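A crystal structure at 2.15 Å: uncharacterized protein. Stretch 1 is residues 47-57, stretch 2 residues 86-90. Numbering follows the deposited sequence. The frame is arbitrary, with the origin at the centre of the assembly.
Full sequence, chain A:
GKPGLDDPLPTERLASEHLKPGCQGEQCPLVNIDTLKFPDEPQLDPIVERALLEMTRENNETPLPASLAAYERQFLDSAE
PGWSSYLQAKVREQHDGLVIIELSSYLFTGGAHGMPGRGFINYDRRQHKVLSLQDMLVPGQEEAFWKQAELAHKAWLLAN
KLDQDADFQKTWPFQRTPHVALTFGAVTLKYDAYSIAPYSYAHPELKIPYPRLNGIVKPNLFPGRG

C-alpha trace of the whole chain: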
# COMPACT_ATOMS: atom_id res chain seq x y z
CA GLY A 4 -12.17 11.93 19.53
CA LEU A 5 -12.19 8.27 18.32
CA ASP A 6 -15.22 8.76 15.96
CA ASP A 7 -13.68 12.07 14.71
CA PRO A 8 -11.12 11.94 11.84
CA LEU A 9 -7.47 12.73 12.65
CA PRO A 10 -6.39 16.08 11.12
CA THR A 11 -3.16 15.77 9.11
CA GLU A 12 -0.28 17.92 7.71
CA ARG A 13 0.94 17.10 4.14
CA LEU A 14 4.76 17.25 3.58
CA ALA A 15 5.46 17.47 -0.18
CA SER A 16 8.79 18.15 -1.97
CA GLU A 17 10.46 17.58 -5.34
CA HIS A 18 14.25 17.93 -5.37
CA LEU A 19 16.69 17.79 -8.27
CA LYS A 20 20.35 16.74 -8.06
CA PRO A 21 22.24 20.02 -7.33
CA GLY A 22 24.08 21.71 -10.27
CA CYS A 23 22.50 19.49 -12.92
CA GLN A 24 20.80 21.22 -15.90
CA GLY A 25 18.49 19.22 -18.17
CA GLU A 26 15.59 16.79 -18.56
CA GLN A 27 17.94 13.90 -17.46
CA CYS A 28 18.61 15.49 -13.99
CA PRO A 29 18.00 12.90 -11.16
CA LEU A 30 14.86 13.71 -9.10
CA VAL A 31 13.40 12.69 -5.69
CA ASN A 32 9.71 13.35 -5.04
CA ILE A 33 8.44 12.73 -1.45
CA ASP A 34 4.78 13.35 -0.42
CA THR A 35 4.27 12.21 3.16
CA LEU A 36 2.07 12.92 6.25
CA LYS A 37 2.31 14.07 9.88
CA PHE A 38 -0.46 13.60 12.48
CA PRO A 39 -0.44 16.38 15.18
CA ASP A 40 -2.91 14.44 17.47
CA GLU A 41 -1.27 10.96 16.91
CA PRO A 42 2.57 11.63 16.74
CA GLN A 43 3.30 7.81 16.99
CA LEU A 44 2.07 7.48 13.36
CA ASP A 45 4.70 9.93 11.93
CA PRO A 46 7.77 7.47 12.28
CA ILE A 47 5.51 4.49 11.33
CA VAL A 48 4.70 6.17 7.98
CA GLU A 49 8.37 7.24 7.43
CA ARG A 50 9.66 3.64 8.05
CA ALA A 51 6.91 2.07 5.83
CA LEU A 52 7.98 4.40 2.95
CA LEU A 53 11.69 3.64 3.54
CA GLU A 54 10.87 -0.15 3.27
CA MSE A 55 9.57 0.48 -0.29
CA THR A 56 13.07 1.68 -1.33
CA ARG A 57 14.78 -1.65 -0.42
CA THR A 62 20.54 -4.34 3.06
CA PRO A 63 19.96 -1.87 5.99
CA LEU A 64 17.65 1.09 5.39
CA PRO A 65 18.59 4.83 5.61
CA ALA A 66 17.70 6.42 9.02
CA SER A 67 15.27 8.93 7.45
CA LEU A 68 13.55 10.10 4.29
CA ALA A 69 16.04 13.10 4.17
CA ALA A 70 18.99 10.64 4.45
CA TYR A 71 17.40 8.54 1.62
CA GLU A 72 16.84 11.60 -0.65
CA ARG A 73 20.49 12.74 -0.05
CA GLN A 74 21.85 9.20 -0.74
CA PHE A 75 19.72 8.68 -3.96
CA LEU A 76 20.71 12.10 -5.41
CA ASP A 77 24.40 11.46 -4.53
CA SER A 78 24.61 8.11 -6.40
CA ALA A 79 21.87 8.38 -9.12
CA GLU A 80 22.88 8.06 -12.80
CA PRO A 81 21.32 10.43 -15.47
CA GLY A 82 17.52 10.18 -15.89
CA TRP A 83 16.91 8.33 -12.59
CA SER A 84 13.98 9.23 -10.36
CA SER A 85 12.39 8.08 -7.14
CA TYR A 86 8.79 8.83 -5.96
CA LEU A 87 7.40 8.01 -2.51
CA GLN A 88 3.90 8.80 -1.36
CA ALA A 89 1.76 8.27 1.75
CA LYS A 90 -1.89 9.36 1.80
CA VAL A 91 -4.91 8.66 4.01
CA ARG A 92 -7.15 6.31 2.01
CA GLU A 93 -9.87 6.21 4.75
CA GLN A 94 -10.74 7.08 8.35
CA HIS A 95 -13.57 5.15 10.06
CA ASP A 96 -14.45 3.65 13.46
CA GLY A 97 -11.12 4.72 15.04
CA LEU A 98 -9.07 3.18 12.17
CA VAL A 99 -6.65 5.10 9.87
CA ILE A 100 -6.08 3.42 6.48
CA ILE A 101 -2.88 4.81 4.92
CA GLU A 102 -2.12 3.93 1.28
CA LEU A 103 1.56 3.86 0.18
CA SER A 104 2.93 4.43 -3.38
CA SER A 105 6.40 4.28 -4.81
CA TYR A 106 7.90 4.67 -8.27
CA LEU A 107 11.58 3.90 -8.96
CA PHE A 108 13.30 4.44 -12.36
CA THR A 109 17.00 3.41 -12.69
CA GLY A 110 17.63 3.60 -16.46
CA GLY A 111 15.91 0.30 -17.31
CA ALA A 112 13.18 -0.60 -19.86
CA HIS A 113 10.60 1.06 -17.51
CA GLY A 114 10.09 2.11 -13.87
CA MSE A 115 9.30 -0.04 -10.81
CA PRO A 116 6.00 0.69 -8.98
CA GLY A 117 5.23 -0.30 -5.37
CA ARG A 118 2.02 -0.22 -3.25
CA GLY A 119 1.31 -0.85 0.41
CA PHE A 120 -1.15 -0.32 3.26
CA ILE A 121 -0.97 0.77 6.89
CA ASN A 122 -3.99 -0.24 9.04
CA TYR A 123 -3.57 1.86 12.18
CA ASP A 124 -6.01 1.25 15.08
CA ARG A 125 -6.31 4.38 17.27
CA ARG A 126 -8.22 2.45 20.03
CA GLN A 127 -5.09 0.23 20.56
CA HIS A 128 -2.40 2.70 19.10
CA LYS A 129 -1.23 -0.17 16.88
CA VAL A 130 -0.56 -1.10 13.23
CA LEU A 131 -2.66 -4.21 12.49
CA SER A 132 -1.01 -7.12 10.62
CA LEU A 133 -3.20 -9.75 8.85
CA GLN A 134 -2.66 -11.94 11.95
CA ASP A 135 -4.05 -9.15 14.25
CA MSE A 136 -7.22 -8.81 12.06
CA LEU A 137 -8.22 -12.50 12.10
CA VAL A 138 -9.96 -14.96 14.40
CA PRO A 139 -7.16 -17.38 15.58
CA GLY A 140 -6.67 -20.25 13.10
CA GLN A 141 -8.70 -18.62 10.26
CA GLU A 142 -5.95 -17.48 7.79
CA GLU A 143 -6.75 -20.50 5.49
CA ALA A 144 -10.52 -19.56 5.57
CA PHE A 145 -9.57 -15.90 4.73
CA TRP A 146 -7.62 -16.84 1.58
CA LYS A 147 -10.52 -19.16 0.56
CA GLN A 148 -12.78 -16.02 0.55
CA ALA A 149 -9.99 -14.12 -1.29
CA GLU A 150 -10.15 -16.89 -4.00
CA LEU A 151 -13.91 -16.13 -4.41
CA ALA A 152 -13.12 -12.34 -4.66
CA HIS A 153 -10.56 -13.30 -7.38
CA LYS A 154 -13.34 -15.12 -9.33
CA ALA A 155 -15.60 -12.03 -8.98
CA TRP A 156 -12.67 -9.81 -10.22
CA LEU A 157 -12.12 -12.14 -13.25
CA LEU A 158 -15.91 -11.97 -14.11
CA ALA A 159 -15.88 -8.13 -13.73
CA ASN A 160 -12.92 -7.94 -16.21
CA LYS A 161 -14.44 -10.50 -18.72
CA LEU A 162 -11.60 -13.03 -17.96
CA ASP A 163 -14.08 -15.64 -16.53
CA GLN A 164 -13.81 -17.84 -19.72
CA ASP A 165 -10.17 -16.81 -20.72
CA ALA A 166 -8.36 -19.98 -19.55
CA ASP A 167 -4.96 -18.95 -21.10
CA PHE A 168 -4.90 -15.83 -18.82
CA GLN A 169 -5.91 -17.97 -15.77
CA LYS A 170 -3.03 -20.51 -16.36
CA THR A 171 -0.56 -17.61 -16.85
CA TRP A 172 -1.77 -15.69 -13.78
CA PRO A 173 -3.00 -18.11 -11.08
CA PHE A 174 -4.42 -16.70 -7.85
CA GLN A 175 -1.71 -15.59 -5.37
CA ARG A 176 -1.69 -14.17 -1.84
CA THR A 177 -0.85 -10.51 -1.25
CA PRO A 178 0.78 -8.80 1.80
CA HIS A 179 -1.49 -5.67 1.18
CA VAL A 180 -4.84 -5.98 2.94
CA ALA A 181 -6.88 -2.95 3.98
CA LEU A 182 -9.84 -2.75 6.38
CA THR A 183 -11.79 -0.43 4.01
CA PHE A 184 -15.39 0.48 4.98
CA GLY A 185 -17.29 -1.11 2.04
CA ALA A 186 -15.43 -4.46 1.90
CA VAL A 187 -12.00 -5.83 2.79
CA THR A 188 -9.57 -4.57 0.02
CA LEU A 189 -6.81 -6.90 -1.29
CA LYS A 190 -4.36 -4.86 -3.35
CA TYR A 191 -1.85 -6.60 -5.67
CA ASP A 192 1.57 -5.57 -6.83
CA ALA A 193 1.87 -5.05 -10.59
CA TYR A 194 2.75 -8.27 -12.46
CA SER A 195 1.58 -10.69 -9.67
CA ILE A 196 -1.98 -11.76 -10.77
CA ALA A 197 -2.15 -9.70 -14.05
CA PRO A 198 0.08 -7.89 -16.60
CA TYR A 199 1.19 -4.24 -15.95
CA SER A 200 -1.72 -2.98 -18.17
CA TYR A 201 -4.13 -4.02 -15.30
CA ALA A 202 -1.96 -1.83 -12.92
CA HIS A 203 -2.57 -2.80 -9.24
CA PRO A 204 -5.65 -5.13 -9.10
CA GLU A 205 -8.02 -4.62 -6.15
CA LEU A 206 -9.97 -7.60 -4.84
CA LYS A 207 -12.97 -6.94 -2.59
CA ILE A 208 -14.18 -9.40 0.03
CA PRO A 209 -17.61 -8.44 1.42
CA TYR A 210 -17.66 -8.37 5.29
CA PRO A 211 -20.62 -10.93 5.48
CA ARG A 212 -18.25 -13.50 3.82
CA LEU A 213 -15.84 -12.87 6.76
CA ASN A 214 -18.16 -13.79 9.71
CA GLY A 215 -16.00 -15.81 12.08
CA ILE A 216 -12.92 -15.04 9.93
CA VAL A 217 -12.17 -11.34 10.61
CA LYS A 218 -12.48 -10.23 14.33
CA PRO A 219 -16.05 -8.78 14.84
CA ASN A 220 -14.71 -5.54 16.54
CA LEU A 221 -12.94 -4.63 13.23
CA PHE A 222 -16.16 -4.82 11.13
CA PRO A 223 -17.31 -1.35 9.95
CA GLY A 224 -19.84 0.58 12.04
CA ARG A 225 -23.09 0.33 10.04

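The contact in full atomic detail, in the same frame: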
# COMPACT_ATOMS: atom_id res chain seq x y z
N ILE A 47 6.09 5.72 11.87
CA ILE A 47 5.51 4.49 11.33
C ILE A 47 5.33 4.66 9.80
O ILE A 47 5.61 3.74 9.01
CB ILE A 47 4.18 4.18 12.06
CG1 ILE A 47 4.45 3.57 13.47
CG2 ILE A 47 3.24 3.32 11.20
CD1 ILE A 47 3.16 3.46 14.43
N VAL A 48 4.88 5.84 9.39
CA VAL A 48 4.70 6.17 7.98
C VAL A 48 6.08 6.29 7.33
O VAL A 48 6.31 5.68 6.28
CB VAL A 48 3.86 7.46 7.84
CG1 VAL A 48 3.95 8.02 6.43
CG2 VAL A 48 2.42 7.20 8.23
N GLU A 49 7.01 7.04 7.96
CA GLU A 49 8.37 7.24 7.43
C GLU A 49 9.06 5.89 7.18
O GLU A 49 9.59 5.69 6.09
CB GLU A 49 9.22 8.12 8.37
CG GLU A 49 10.59 8.43 7.78
CD GLU A 49 11.47 9.41 8.53
OE1 GLU A 49 12.01 9.04 9.60
OE2 GLU A 49 11.71 10.52 7.99
N ARG A 50 9.03 4.96 8.16
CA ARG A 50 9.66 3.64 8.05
C ARG A 50 9.00 2.81 6.93
O ARG A 50 9.72 2.19 6.14
CB ARG A 50 9.59 2.87 9.39
CG ARG A 50 9.86 1.37 9.28
CD ARG A 50 11.33 1.01 9.37
NE ARG A 50 11.66 0.45 10.68
CZ ARG A 50 11.70 -0.85 10.95
NH1 ARG A 50 11.46 -1.75 10.01
NH2 ARG A 50 12.00 -1.26 12.18
N ALA A 51 7.65 2.83 6.84
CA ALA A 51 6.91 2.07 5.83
C ALA A 51 7.28 2.56 4.42
O ALA A 51 7.36 1.74 3.50
CB ALA A 51 5.40 2.18 6.06
N LEU A 52 7.54 3.88 4.25
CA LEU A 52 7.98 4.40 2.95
C LEU A 52 9.42 4.01 2.66
O LEU A 52 9.73 3.65 1.53
CB LEU A 52 7.84 5.91 2.87
CG LEU A 52 6.44 6.42 2.67
CD1 LEU A 52 6.39 7.92 2.94
CD2 LEU A 52 5.90 6.05 1.30
N LEU A 53 10.28 4.02 3.69
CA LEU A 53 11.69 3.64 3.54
C LEU A 53 11.84 2.17 3.14
O LEU A 53 12.77 1.85 2.39
CB LEU A 53 12.49 3.92 4.82
CG LEU A 53 12.83 5.39 5.07
CD1 LEU A 53 13.35 5.58 6.49
CD2 LEU A 53 13.83 5.92 4.03
N GLU A 54 10.91 1.29 3.60
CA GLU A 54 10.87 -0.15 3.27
C GLU A 54 10.63 -0.37 1.78
O GLU A 54 11.12 -1.34 1.21
CB GLU A 54 9.76 -0.86 4.08
CG GLU A 54 10.07 -1.09 5.56
CD GLU A 54 11.16 -2.08 5.93
OE1 GLU A 54 11.55 -2.93 5.09
OE2 GLU A 54 11.64 -2.00 7.09
N MSE A 55 9.88 0.54 1.15
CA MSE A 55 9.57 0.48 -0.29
C MSE A 55 10.77 0.88 -1.16
O MSE A 55 10.68 0.78 -2.38
CB MSE A 55 8.39 1.38 -0.61
CG MSE A 55 7.17 1.12 0.25
SE MSE A 55 5.77 2.30 -0.30
CE MSE A 55 5.07 1.20 -1.72
N THR A 56 11.88 1.31 -0.56
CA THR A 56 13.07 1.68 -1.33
C THR A 56 14.08 0.52 -1.36
O THR A 56 15.04 0.59 -2.13
CB THR A 56 13.74 2.94 -0.78
OG1 THR A 56 14.34 2.66 0.49
CG2 THR A 56 12.80 4.16 -0.73
N ARG A 57 13.87 -0.51 -0.52
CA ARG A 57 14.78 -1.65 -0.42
C ARG A 57 14.65 -2.58 -1.63
O ARG A 57 13.72 -3.38 -1.72
CB ARG A 57 14.53 -2.42 0.89
CG ARG A 57 15.81 -2.94 1.52
CD ARG A 57 15.56 -3.99 2.59
NE ARG A 57 14.92 -3.43 3.78
CZ ARG A 57 15.20 -3.81 5.03
NH1 ARG A 57 16.13 -4.73 5.26
NH2 ARG A 57 14.56 -3.26 6.05
N TYR A 86 10.04 8.26 -6.47
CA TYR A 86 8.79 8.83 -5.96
C TYR A 86 8.31 8.00 -4.81
O TYR A 86 8.23 6.78 -4.94
CB TYR A 86 7.67 8.87 -7.05
CG TYR A 86 7.93 9.78 -8.23
CD1 TYR A 86 8.74 9.37 -9.28
CD2 TYR A 86 7.28 11.01 -8.33
CE1 TYR A 86 8.98 10.21 -10.38
CE2 TYR A 86 7.50 11.85 -9.43
CZ TYR A 86 8.35 11.44 -10.45
OH TYR A 86 8.56 12.26 -11.54
N LEU A 87 7.96 8.65 -3.70
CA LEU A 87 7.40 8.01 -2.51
C LEU A 87 6.20 8.81 -2.05
O LEU A 87 6.26 10.05 -1.96
CB LEU A 87 8.43 7.91 -1.37
CG LEU A 87 9.60 6.93 -1.53
CD1 LEU A 87 10.62 7.20 -0.44
CD2 LEU A 87 9.14 5.48 -1.46
N GLN A 88 5.11 8.11 -1.77
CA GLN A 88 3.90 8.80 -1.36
C GLN A 88 3.09 8.01 -0.33
O GLN A 88 2.89 6.79 -0.46
CB GLN A 88 3.02 9.13 -2.59
CG GLN A 88 1.76 9.90 -2.23
CD GLN A 88 0.75 9.83 -3.32
OE1 GLN A 88 0.78 10.60 -4.27
NE2 GLN A 88 -0.18 8.89 -3.20
N ALA A 89 2.63 8.75 0.68
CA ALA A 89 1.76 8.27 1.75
C ALA A 89 0.57 9.19 1.82
O ALA A 89 0.74 10.43 1.88
CB ALA A 89 2.50 8.26 3.07
N LYS A 90 -0.63 8.61 1.71
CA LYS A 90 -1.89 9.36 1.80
C LYS A 90 -2.94 8.56 2.57
O LYS A 90 -2.94 7.31 2.55
CB LYS A 90 -2.43 9.82 0.42
CG LYS A 90 -2.81 8.71 -0.55
CD LYS A 90 -3.70 9.24 -1.67
CE LYS A 90 -4.52 8.13 -2.30
NZ LYS A 90 -5.50 8.65 -3.30

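This is a small apolar contact in which one face of a helix and the turn at its end pack against a strand, with no hydrogen bond between the two stretches. The helix enters from earlier in the chain and includes Ile 47 to Leu 53. The strand, Tyr 86 to Lys 90, extends beyond the stretch at both ends. Their axes come within 8.9 Å and run closer to antiparallel than parallel, at 144°. As the helix advances, its partners therefore step back along the strand. Val 48 lies nearest Ala 89, with CA atoms 7.2 Å apart. Leu 52 lies nearest Leu 87, with CA atoms 6.6 Å apart.

The side chains follow from the two backbone repeats. Val 48, Leu 52 and Met 55 are spaced by four and three residues, so they fall on the same side of the chain as it coils, and their CA-to-CB bonds point toward the strand. In the strand, neighbouring side chains alternate. Leu 87 and Ala 89 point toward the helix, while Gln 88 between them points away.

Leu 52 is central to the packing. Its CD1 lies 3.9 Å from Ala 89 CB, and its CD2 lies 4.1 Å from Leu 87 CB. The same CD2 rests 3.6 Å from the backbone O of Gln 88, so the leucine also covers the strand backbone between its two apolar neighbours. Val 48 extends the patch, with CG1 3.7 Å from Ala 89 CB. The single methyl of Ala 89 thus meets both Val 48 and Leu 52.

Leu 87 has the largest area covered by the other stretch. Its CD2 sits 3.6 Å from the backbone O of Leu 52 and 4.3 Å from CB of Met 55, a selenomethionine. Its CD1 lies 3.8 Å from Thr 56 CG2. These are van der Waals contacts, and together the two stretches bury 281 Å².

Several polar groups of the first stretch bond within it. Thr 56 OG1 donates to Leu 53 O at 2.6 Å, while its methyl CG2 meets the strand. Thr 56 N also donates to Leu 53 O, at 3.1 Å. Thr 56 lies within a type I turn from Glu 54 to Arg 57. Out of reach of the strand, Arg 50 NH1 forms a salt bridge with Glu 54 OE2 at 2.9 Å. Arg 57 NH2 adds a second with Glu 54 OE1 at 3.2 Å; its hydrogen bond is weak, and Arg 57 is poorly ordered.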